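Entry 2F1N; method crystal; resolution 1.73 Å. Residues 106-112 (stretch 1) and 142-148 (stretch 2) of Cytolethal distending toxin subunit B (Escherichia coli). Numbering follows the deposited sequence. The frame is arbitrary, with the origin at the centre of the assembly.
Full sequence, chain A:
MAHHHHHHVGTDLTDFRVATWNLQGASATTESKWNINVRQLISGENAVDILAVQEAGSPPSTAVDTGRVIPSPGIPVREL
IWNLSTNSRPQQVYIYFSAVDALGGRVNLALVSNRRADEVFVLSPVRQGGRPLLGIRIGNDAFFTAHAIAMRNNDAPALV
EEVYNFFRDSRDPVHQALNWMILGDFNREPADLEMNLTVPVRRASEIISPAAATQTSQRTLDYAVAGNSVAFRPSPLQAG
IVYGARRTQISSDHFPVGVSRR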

ATOM      1  N   ARG A 106       1.172  12.718 -11.005  1.00 28.22           N
ATOM      2  CA  ARG A 106       0.303  11.608 -11.417  1.00 25.75           C
ATOM      3  C   ARG A 106       0.770  10.251 -10.890  1.00 21.31           C
ATOM      4  O   ARG A 106       0.192   9.196 -11.215  1.00 19.79           O
ATOM      5  CB  ARG A 106       0.181  11.571 -12.945  1.00 26.86           C
ATOM      6  CG  ARG A 106      -1.060  12.351 -13.461  1.00 32.24           C
ATOM      7  CD  ARG A 106      -1.170  12.452 -14.967  1.00 40.11           C
ATOM      8  NE  ARG A 106      -0.104  13.297 -15.497  1.00 45.49           N
ATOM      9  CZ  ARG A 106      -0.258  14.578 -15.822  1.00 47.89           C
ATOM     10  NH1 ARG A 106      -1.444  15.167 -15.675  1.00 50.03           N
ATOM     11  NH2 ARG A 106       0.771  15.274 -16.291  1.00 49.42           N
ATOM     12  N   VAL A 107       1.841  10.261 -10.111  1.00 18.96           N
ATOM     13  CA  VAL A 107       2.363   8.999  -9.567  1.00 16.80           C
ATOM     14  C   VAL A 107       2.647   9.128  -8.054  1.00 15.69           C
ATOM     15  O   VAL A 107       3.505   8.427  -7.493  1.00 15.50           O
ATOM     16  CB  VAL A 107       3.572   8.412 -10.433  1.00 17.05           C
ATOM     17  CG1 VAL A 107       3.142   8.139 -11.882  1.00 20.38           C
ATOM     18  CG2 VAL A 107       4.793   9.309 -10.405  1.00 19.92           C
ATOM     19  N   ASN A 108       1.840   9.956  -7.375  1.00 13.25           N
ATOM     20  CA  ASN A 108       2.030  10.092  -5.912  1.00 12.70           C
ATOM     21  C   ASN A 108       1.576   8.853  -5.163  1.00 10.56           C
ATOM     22  O   ASN A 108       0.756   8.112  -5.638  1.00 11.69           O
ATOM     23  CB  ASN A 108       1.339  11.339  -5.385  1.00 13.89           C
ATOM     24  CG  ASN A 108       1.932  12.609  -5.976  1.00 14.79           C
ATOM     25  OD1 ASN A 108       3.093  12.642  -6.334  1.00 15.89           O
ATOM     26  ND2 ASN A 108       1.164  13.672  -5.965  1.00 15.97           N
ATOM     27  N   LEU A 109       2.131   8.656  -3.971  1.00 10.57           N
ATOM     28  CA  LEU A 109       1.808   7.481  -3.140  1.00 11.09           C
ATOM     29  C   LEU A 109       1.229   7.880  -1.811  1.00 10.61           C
ATOM     30  O   LEU A 109       1.564   8.946  -1.273  1.00 10.81           O
ATOM     31  CB  LEU A 109       3.078   6.677  -2.839  1.00 11.17           C
ATOM     32  CG  LEU A 109       3.715   5.990  -4.036  1.00 11.11           C
ATOM     33  CD1 LEU A 109       5.156   5.624  -3.606  1.00 14.12           C
ATOM     34  CD2 LEU A 109       2.924   4.817  -4.509  1.00  8.98           C
ATOM     35  N   ALA A 110       0.349   7.020  -1.284  1.00 10.22           N
ATOM     36  CA  ALA A 110      -0.148   7.233   0.100  1.00  9.85           C
ATOM     37  C   ALA A 110      -0.474   5.942   0.823  1.00 10.66           C
ATOM     38  O   ALA A 110      -0.753   4.913   0.206  1.00  9.55           O
ATOM     39  CB  ALA A 110      -1.425   8.176   0.112  1.00 11.12           C
ATOM     40  N   LEU A 111      -0.441   6.043   2.144  1.00  9.97           N
ATOM     41  CA  LEU A 111      -1.057   5.048   3.035  1.00 11.28           C
ATOM     42  C   LEU A 111      -2.014   5.791   3.952  1.00  9.83           C
ATOM     43  O   LEU A 111      -1.682   6.860   4.505  1.00 11.55           O
ATOM     44  CB  LEU A 111       0.033   4.365   3.832  1.00 11.61           C
ATOM     45  CG  LEU A 111       0.879   3.313   3.139  1.00 14.52           C
ATOM     46  CD1 LEU A 111       2.223   3.168   3.905  1.00 17.07           C
ATOM     47  CD2 LEU A 111       0.098   1.975   3.185  1.00 10.06           C
ATOM     48  N   VAL A 112      -3.197   5.222   4.148  1.00  8.89           N
ATOM     49  CA  VAL A 112      -4.180   5.776   5.061  1.00 10.14           C
ATOM     50  C   VAL A 112      -4.392   4.733   6.164  1.00 11.71           C
ATOM     51  O   VAL A 112      -4.543   3.529   5.857  1.00 12.91           O
ATOM     52  CB  VAL A 112      -5.516   5.998   4.350  1.00 12.30           C
ATOM     53  CG1 VAL A 112      -6.472   6.844   5.246  1.00 12.10           C
ATOM     54  CG2 VAL A 112      -5.262   6.712   2.991  1.00 11.75           C
TER
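Stretch 2 (142-148) AFFTAHA

How do the two backbones run past each other? Both are extended where they meet: residues 109-112 form a strand that continues later in the chain, and residues 142-147 form a strand that begins earlier. Their N-to-C directions make an angle of 151°, so stretch 2 runs roughly antiparallel to stretch 1, with the same signed crossing angle of 151°. The axes come no closer than 7.1 Å, and the nearest alpha carbons, CA of Leu-111 and CA of Thr-145, are 6.6 Å apart. No hydrogen bond joins the stretches directly; the spacing leaves room for side chains between the two backbones, and these make most of the contact.

Which side chains fill that space? The alternation of an extended chain decides much of it. Leu-109 and Leu-111 direct their CA-to-CB bonds toward stretch 2, while Ala-110 between them points away. On the other strand Phe-143, Thr-145 and His-147 point toward stretch 1, and Phe-144 and Ala-146 point away. The end of the Phe-143 side chain nevertheless leads away, so its closest contact is made by the backbone: its O lies 3.5 Å from CD1 of Leu-111.

What sits at the middle of the contact? Thr-145, with chi1 in the t rotamer, has more of its surface covered than any other residue of the two stretches. Its CG2 lies 3.5 Å from the backbone O of Ala-110 and 3.9 Å from CG of Leu-111, while its OG1 is 4.0 Å from CD2 of Leu-109. The methyl thus packs close to the opposing backbone as well as against a leucine. OG1 finds its hydrogen bond elsewhere in the structure. Both leucines adopt m, t rotamers; CD2 of Leu-111 also reaches to 4.3 Å from the backbone C of Phe-144.

How does the contact continue toward the start of stretch 1? Because the strands run in nearly opposite directions, His-147, late in stretch 2, meets the earlier residues of stretch 1. Its CB is 4.0 Å from CD2 of Leu-109, and CG1 of Val-107 approaches its ring obliquely, 4.4 Å from CE1. A water then links the stretches where direct hydrogen bonds are absent: it donates to O of Asn-108 at 3.2 Å and is hydrogen-bonded to ND1 of His-147 at 2.8 Å. Asn-108 therefore takes part through its backbone, although its side chain points away from stretch 2.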

ATOM      1  N   ALA A 142       4.316  -4.253   9.389  1.00 10.24           N
ATOM      2  CA  ALA A 142       4.655  -3.123   8.548  1.00  9.78           C
ATOM      3  C   ALA A 142       3.857  -3.239   7.256  1.00  9.33           C
ATOM      4  O   ALA A 142       3.700  -4.331   6.685  1.00 10.80           O
ATOM      5  CB  ALA A 142       6.169  -3.135   8.269  1.00  9.59           C
ATOM      6  N   PHE A 143       3.411  -2.081   6.728  1.00 10.29           N
ATOM      7  CA  PHE A 143       2.615  -2.110   5.516  1.00  9.72           C
ATOM      8  C   PHE A 143       3.185  -1.070   4.559  1.00 10.01           C
ATOM      9  O   PHE A 143       3.469   0.039   4.996  1.00  8.82           O
ATOM     10  CB  PHE A 143       1.187  -1.702   5.875  1.00  9.19           C
ATOM     11  CG  PHE A 143       0.544  -2.639   6.859  1.00 12.96           C
ATOM     12  CD1 PHE A 143      -0.115  -3.785   6.404  1.00 16.19           C
ATOM     13  CD2 PHE A 143       0.636  -2.391   8.221  1.00 17.75           C
ATOM     14  CE1 PHE A 143      -0.712  -4.686   7.326  1.00 16.26           C
ATOM     15  CE2 PHE A 143       0.043  -3.285   9.155  1.00 16.97           C
ATOM     16  CZ  PHE A 143      -0.625  -4.402   8.682  1.00 17.35           C
ATOM     17  N   PHE A 144       3.399  -1.481   3.295  1.00  9.30           N
ATOM     18  CA  PHE A 144       3.954  -0.599   2.254  1.00  9.85           C
ATOM     19  C   PHE A 144       2.968  -0.404   1.134  1.00  9.85           C
ATOM     20  O   PHE A 144       2.152  -1.281   0.840  1.00 10.78           O
ATOM     21  CB  PHE A 144       5.235  -1.184   1.642  1.00  9.85           C
ATOM     22  CG  PHE A 144       6.420  -1.182   2.598  1.00  9.91           C
ATOM     23  CD1 PHE A 144       6.483  -2.093   3.636  1.00 12.60           C
ATOM     24  CD2 PHE A 144       7.375  -0.178   2.520  1.00  9.33           C
ATOM     25  CE1 PHE A 144       7.590  -2.082   4.561  1.00 11.89           C
ATOM     26  CE2 PHE A 144       8.460  -0.138   3.401  1.00 10.05           C
ATOM     27  CZ  PHE A 144       8.558  -1.072   4.444  1.00 11.08           C
ATOM     28  N   THR A 145       3.025   0.792   0.540  1.00  9.54           N
ATOM     29  CA  THR A 145       2.418   0.980  -0.779  1.00 10.01           C
ATOM     30  C   THR A 145       3.479   1.020  -1.908  1.00 10.86           C
ATOM     31  O   THR A 145       4.538   1.609  -1.739  1.00 10.57           O
ATOM     32  CB  THR A 145       1.522   2.240  -0.766  1.00  9.86           C
ATOM     33  OG1 THR A 145       0.929   2.417  -2.085  1.00 10.72           O
ATOM     34  CG2 THR A 145       2.355   3.555  -0.492  1.00 10.04           C
ATOM     35  N   ALA A 146       3.201   0.331  -3.020  1.00 10.80           N
ATOM     36  CA  ALA A 146       4.180   0.204  -4.120  1.00 12.33           C
ATOM     37  C   ALA A 146       3.518   0.458  -5.456  1.00 10.81           C
ATOM     38  O   ALA A 146       2.320   0.142  -5.656  1.00 10.58           O
ATOM     39  CB  ALA A 146       4.807  -1.160  -4.166  1.00 11.82           C
ATOM     40  N   HIS A 147       4.291   1.075  -6.356  1.00 10.53           N
ATOM     41  CA  HIS A 147       3.775   1.260  -7.704  1.00 10.42           C
ATOM     42  C   HIS A 147       4.904   1.010  -8.695  1.00  9.77           C
ATOM     43  O   HIS A 147       5.683   1.913  -9.018  1.00 11.07           O
ATOM     44  CB  HIS A 147       3.208   2.659  -7.876  1.00 10.31           C
ATOM     45  CG  HIS A 147       2.601   2.872  -9.233  1.00 12.38           C
ATOM     46  ND1 HIS A 147       2.288   4.132  -9.703  1.00 11.06           N
ATOM     47  CD2 HIS A 147       2.268   1.992 -10.216  1.00 10.73           C
ATOM     48  CE1 HIS A 147       1.786   4.022 -10.927  1.00 13.54           C
ATOM     49  NE2 HIS A 147       1.765   2.734 -11.268  1.00 12.89           N
ATOM     50  N   ALA A 148       4.985  -0.221  -9.194  1.00 10.42           N
ATOM     51  CA  ALA A 148       6.062  -0.618 -10.094  1.00 10.62           C
ATOM     52  C   ALA A 148       5.826   0.003 -11.456  1.00 11.86           C
ATOM     53  O   ALA A 148       4.713   0.390 -11.744  1.00 10.70           O
ATOM     54  CB  ALA A 148       6.117  -2.160 -10.195  1.00 11.66           C
TER
HETATM   55  O   HOH W   1       1.805   6.009  -7.741  1.00 13.06           O